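Long-range contacts in lamina-associated polypeptide 2 isoforms alpha/zeta (Mus musculus, PDB 2V0X), which is a component of the nuclear lamina that dimerises through an alpha-helical coiled-coil domain and probably associates with lamin A and chromatin: residues B[48-53]-B[187-192]; B[207-212]-B[221-226]. The protein carries 2 engineered substitutions. All blocks are in the same frame, centred on the assembly; numbering follows the deposited sequence.

Contact 1: B[48-53]-B[187-192]; sequences QQIDRQ and STMGRR
The guanidinium of Arg192 carries Ile50 over one of its faces, CD1 lying 3.8 Å from Arg192 NH1. Its N-H groups are taken by carbonyl oxygens: NE donates to Leu219, NH1 to Thr210 and Ala212, and NH2 weakly to Pro213, so the buried cation is gripped on several sides and its rotation fixed. The chain reaches there extended from CG to NE. A second flat group, the Asp51 carboxylate, has OD2 3.6 Å from Met189 SE, and the same oxygen forms a salt bridge to Arg112. Met189, a selenomethionine, leaves the helix with CG anti to the backbone N and turns at chi3 (90°). Ile50 crosses it obliquely, CD1 resting 3.7 Å from Met189 CB; its CG1 takes the crowded position between N and carbonyl carbon (chi1 63°). Within the loop, Gln49 NE2 makes a bent bond (132°) to Asp51 O, 2.8 Å, from above the carbonyl plane. The loop after helix 35-46 thus lies mainly by apolar contact on helix 152-196, where Met189 also touches helix 100-146. Arg191 forms a salt bridge to Asp107 of the second subunit and Ser187 a hydrogen bond to its Leu110 O, so this stretch of helix 152-196 also serves the dimer interface.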
# COMPACT_ATOMS: atom_id res chain seq x y z
N GLN B 48 4.64 15.36 6.83
CA GLN B 48 4.78 16.53 7.67
C GLN B 48 4.00 16.35 8.97
O GLN B 48 4.30 16.97 9.98
CB GLN B 48 4.32 17.80 6.94
CG GLN B 48 5.14 18.16 5.71
CD GLN B 48 6.62 18.37 6.02
OE1 GLN B 48 6.98 19.20 6.85
NE2 GLN B 48 7.48 17.61 5.35
N GLN B 49 3.03 15.44 8.93
CA GLN B 49 2.19 15.16 10.10
C GLN B 49 1.88 13.67 10.00
O GLN B 49 0.88 13.29 9.41
CB GLN B 49 0.92 16.01 9.99
CG GLN B 49 0.42 16.61 11.30
CD GLN B 49 -0.33 15.62 12.15
OE1 GLN B 49 -1.55 15.49 12.05
NE2 GLN B 49 0.39 14.92 13.02
N ILE B 50 2.75 12.81 10.55
CA ILE B 50 2.53 11.37 10.46
C ILE B 50 1.42 10.82 11.34
O ILE B 50 0.89 9.75 11.08
CB ILE B 50 3.82 10.54 10.68
CG1 ILE B 50 4.36 10.74 12.11
CG2 ILE B 50 4.86 10.89 9.64
CD1 ILE B 50 5.60 9.89 12.41
N ASP B 51 1.07 11.57 12.39
CA ASP B 51 0.01 11.17 13.32
C ASP B 51 -1.26 11.89 12.86
O ASP B 51 -1.57 12.99 13.33
CB ASP B 51 0.37 11.60 14.76
CG ASP B 51 -0.58 11.04 15.81
OD1 ASP B 51 -0.38 11.35 17.00
OD2 ASP B 51 -1.50 10.27 15.48
N ARG B 52 -1.97 11.27 11.92
CA ARG B 52 -3.19 11.85 11.37
C ARG B 52 -4.11 10.79 10.77
O ARG B 52 -3.67 9.73 10.34
CB ARG B 52 -2.83 12.93 10.32
CG ARG B 52 -3.92 13.21 9.27
CD ARG B 52 -3.73 14.55 8.56
NE ARG B 52 -2.33 14.87 8.26
CZ ARG B 52 -1.58 14.25 7.36
NH1 ARG B 52 -2.07 13.25 6.63
NH2 ARG B 52 -0.32 14.63 7.17
N GLN B 53 -5.40 11.08 10.80
CA GLN B 53 -6.43 10.19 10.28
C GLN B 53 -6.26 10.03 8.78
O GLN B 53 -5.91 10.97 8.07
CB GLN B 53 -7.80 10.78 10.61
CG GLN B 53 -8.96 9.85 10.42
CD GLN B 53 -10.19 10.34 11.15
OE1 GLN B 53 -10.69 9.68 12.07
NE2 GLN B 53 -10.66 11.52 10.78
N SER B 187 3.77 3.49 10.18
CA SER B 187 4.76 2.52 10.59
C SER B 187 5.86 3.24 11.39
O SER B 187 6.24 2.80 12.48
CB SER B 187 5.36 1.84 9.36
OG SER B 187 6.61 1.22 9.68
N THR B 188 6.32 4.36 10.85
CA THR B 188 7.36 5.17 11.47
C THR B 188 6.90 5.72 12.83
O THR B 188 7.66 5.71 13.78
CB THR B 188 7.78 6.30 10.51
OG1 THR B 188 8.27 5.70 9.30
CG2 THR B 188 8.85 7.20 11.11
N MSE B 189 5.64 6.15 12.93
CA MSE B 189 5.11 6.64 14.20
C MSE B 189 5.16 5.50 15.25
O MSE B 189 5.66 5.67 16.37
CB MSE B 189 3.67 7.12 14.03
CG MSE B 189 3.06 7.68 15.32
SE MSE B 189 1.11 7.86 15.28
CE MSE B 189 0.66 6.12 15.97
N GLY B 190 4.68 4.33 14.87
CA GLY B 190 4.70 3.20 15.77
C GLY B 190 6.10 2.92 16.27
O GLY B 190 6.31 2.73 17.48
N ARG B 191 7.08 2.93 15.36
CA ARG B 191 8.46 2.65 15.73
C ARG B 191 9.11 3.74 16.57
O ARG B 191 10.01 3.45 17.36
CB ARG B 191 9.31 2.31 14.49
CG ARG B 191 8.89 1.00 13.80
CD ARG B 191 9.68 0.73 12.51
NE ARG B 191 11.09 0.47 12.76
CZ ARG B 191 12.09 1.08 12.14
NH1 ARG B 191 11.84 2.01 11.23
NH2 ARG B 191 13.35 0.73 12.39
N ARG B 192 8.70 4.99 16.38
CA ARG B 192 9.25 6.07 17.21
C ARG B 192 8.86 5.79 18.68
O ARG B 192 9.72 5.81 19.56
CB ARG B 192 8.72 7.42 16.76
CG ARG B 192 9.42 7.96 15.53
CD ARG B 192 8.85 9.30 15.18
NE ARG B 192 9.60 9.92 14.09
CZ ARG B 192 9.34 11.12 13.60
NH1 ARG B 192 8.35 11.82 14.12
NH2 ARG B 192 10.04 11.61 12.59

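Contact 2: B[207-212]-B[221-226]; sequences NKLTVA and GGEVHK
Lys208 and Glu223 cross at about a right angle, the lysine running out from helix 203-211 and the glutamate reaching toward that helix from the loop. Both start with CG anti to the backbone N. Lys208 stays extended until its last torsion (chi4 61°), whereas Glu223 bends at chi2 (72°), which lays its carboxylate across the lysine methylenes. On the lysine side the touching is therefore done mostly by carbon: Glu223 OE1 is 3.2 Å from Lys208 CE, while Lys208 NZ stands 3.9 Å from that oxygen, a long salt bridge. OE1 has no hydrogen-bond partner in the model although the contact buries it. Nearer the glutamate backbone, Ala212 CB meets the stem, 3.5 Å from Glu223 CG, and Glu223 OE2 lies 3.6 Å from the same methyl. The chain doubles back here: after helix 203-211 a loop without helix or strand returns to set a 3-10 turn, residues 224-226, beside the helix, with Lys226 N bonded to Glu223 O. Leu209 works on the buried side, its CD2 reaching 3.8 Å from Val224 CA and touching Glu223 CG, while the residue also packs on Leu196 of helix 152-196 and on Ile81 of the second subunit. On the exposed side Lys226 adds a second positive charge, its NZ 5.6 Å from Lys208 NZ; Glu223 could partly offset this like-charge pair.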
# COMPACT_ATOMS: atom_id res chain seq x y z
N ASN B 207 8.78 13.73 23.41
CA ASN B 207 7.58 14.27 22.80
C ASN B 207 7.98 14.96 21.49
O ASN B 207 7.39 14.70 20.45
CB ASN B 207 6.90 15.28 23.73
CG ASN B 207 6.31 14.63 24.99
OD1 ASN B 207 5.92 15.32 25.92
ND2 ASN B 207 6.25 13.30 25.01
N LYS B 208 9.00 15.80 21.56
CA LYS B 208 9.51 16.53 20.40
C LYS B 208 9.92 15.60 19.24
O LYS B 208 9.52 15.82 18.10
CB LYS B 208 10.71 17.39 20.82
CG LYS B 208 11.16 18.41 19.80
CD LYS B 208 12.28 19.27 20.37
CE LYS B 208 12.64 20.42 19.44
NZ LYS B 208 11.50 21.35 19.20
N LEU B 209 10.70 14.57 19.54
CA LEU B 209 11.16 13.63 18.52
C LEU B 209 10.01 12.85 17.88
O LEU B 209 9.99 12.60 16.68
CB LEU B 209 12.18 12.66 19.11
CG LEU B 209 13.54 13.24 19.50
CD1 LEU B 209 14.31 12.17 20.19
CD2 LEU B 209 14.32 13.73 18.28
N THR B 210 9.04 12.47 18.70
CA THR B 210 7.88 11.73 18.25
C THR B 210 6.95 12.49 17.28
O THR B 210 6.40 11.89 16.37
CB THR B 210 7.06 11.23 19.46
OG1 THR B 210 7.86 10.30 20.21
CG2 THR B 210 5.78 10.53 19.01
N VAL B 211 6.75 13.79 17.50
CA VAL B 211 5.84 14.58 16.65
C VAL B 211 6.53 15.34 15.51
O VAL B 211 5.89 16.06 14.74
CB VAL B 211 5.00 15.58 17.48
CG1 VAL B 211 4.24 14.84 18.58
CG2 VAL B 211 5.88 16.67 18.07
N ALA B 212 7.85 15.20 15.42
CA ALA B 212 8.62 15.86 14.38
C ALA B 212 8.18 15.34 13.01
O ALA B 212 7.52 14.30 12.90
CB ALA B 212 10.11 15.57 14.58
N GLY B 221 15.62 11.52 11.93
CA GLY B 221 16.42 12.45 11.13
C GLY B 221 15.76 13.79 10.85
O GLY B 221 14.55 13.87 10.61
N GLY B 222 16.56 14.85 10.90
CA GLY B 222 16.03 16.18 10.66
C GLY B 222 15.68 16.89 11.95
O GLY B 222 15.70 18.12 12.02
N GLU B 223 15.36 16.11 12.99
CA GLU B 223 15.00 16.67 14.29
C GLU B 223 15.97 16.22 15.39
O GLU B 223 16.25 16.98 16.32
CB GLU B 223 13.58 16.24 14.66
CG GLU B 223 13.07 16.75 16.00
CD GLU B 223 12.76 18.24 16.01
OE1 GLU B 223 13.45 18.98 16.74
OE2 GLU B 223 11.84 18.67 15.28
N VAL B 224 16.50 15.01 15.25
CA VAL B 224 17.42 14.43 16.23
C VAL B 224 18.55 15.35 16.75
O VAL B 224 18.71 15.50 17.96
CB VAL B 224 18.01 13.07 15.72
CG1 VAL B 224 18.95 13.29 14.55
CG2 VAL B 224 18.68 12.32 16.85
N HIS B 225 19.25 16.01 15.83
CA HIS B 225 20.37 16.90 16.17
C HIS B 225 19.99 18.10 17.03
O HIS B 225 20.84 18.70 17.69
CB HIS B 225 21.05 17.38 14.89
CG HIS B 225 21.42 16.28 13.94
ND1 HIS B 225 20.63 15.94 12.86
CD2 HIS B 225 22.48 15.45 13.91
CE1 HIS B 225 21.20 14.95 12.20
NE2 HIS B 225 22.32 14.63 12.81
N LYS B 226 18.70 18.45 17.02
CA LYS B 226 18.21 19.58 17.82
C LYS B 226 18.08 19.18 19.29
O LYS B 226 17.78 20.02 20.14
CB LYS B 226 16.85 20.05 17.27
CG LYS B 226 16.90 20.55 15.83
CD LYS B 226 15.52 20.93 15.30
CE LYS B 226 14.90 22.05 16.12
NZ LYS B 226 15.71 23.31 16.09

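In the fold
Contact 1 is largely buried, its centre about 12 Å from the centre of the chain, and holds a loop against the long helix 152-196; contact 2, its centre about 23 Å from that point, is only partly buried and sets the C-terminal loop on the short helix 203-211. Arg192 joins them, its guanidinium bonding to the backbone at the end of segment 207-212, and Leu209 of contact 2 also packs on helix 152-196. Neither has a hydrogen bond between its own segments. Contact 1 relies on isoleucine and selenomethionine, with Asp51 paired to an arginine outside it and Arg192 satisfied by backbone carbonyls; contact 2 combines apolar packing with a long lysine-glutamate pair. Both touch the second subunit.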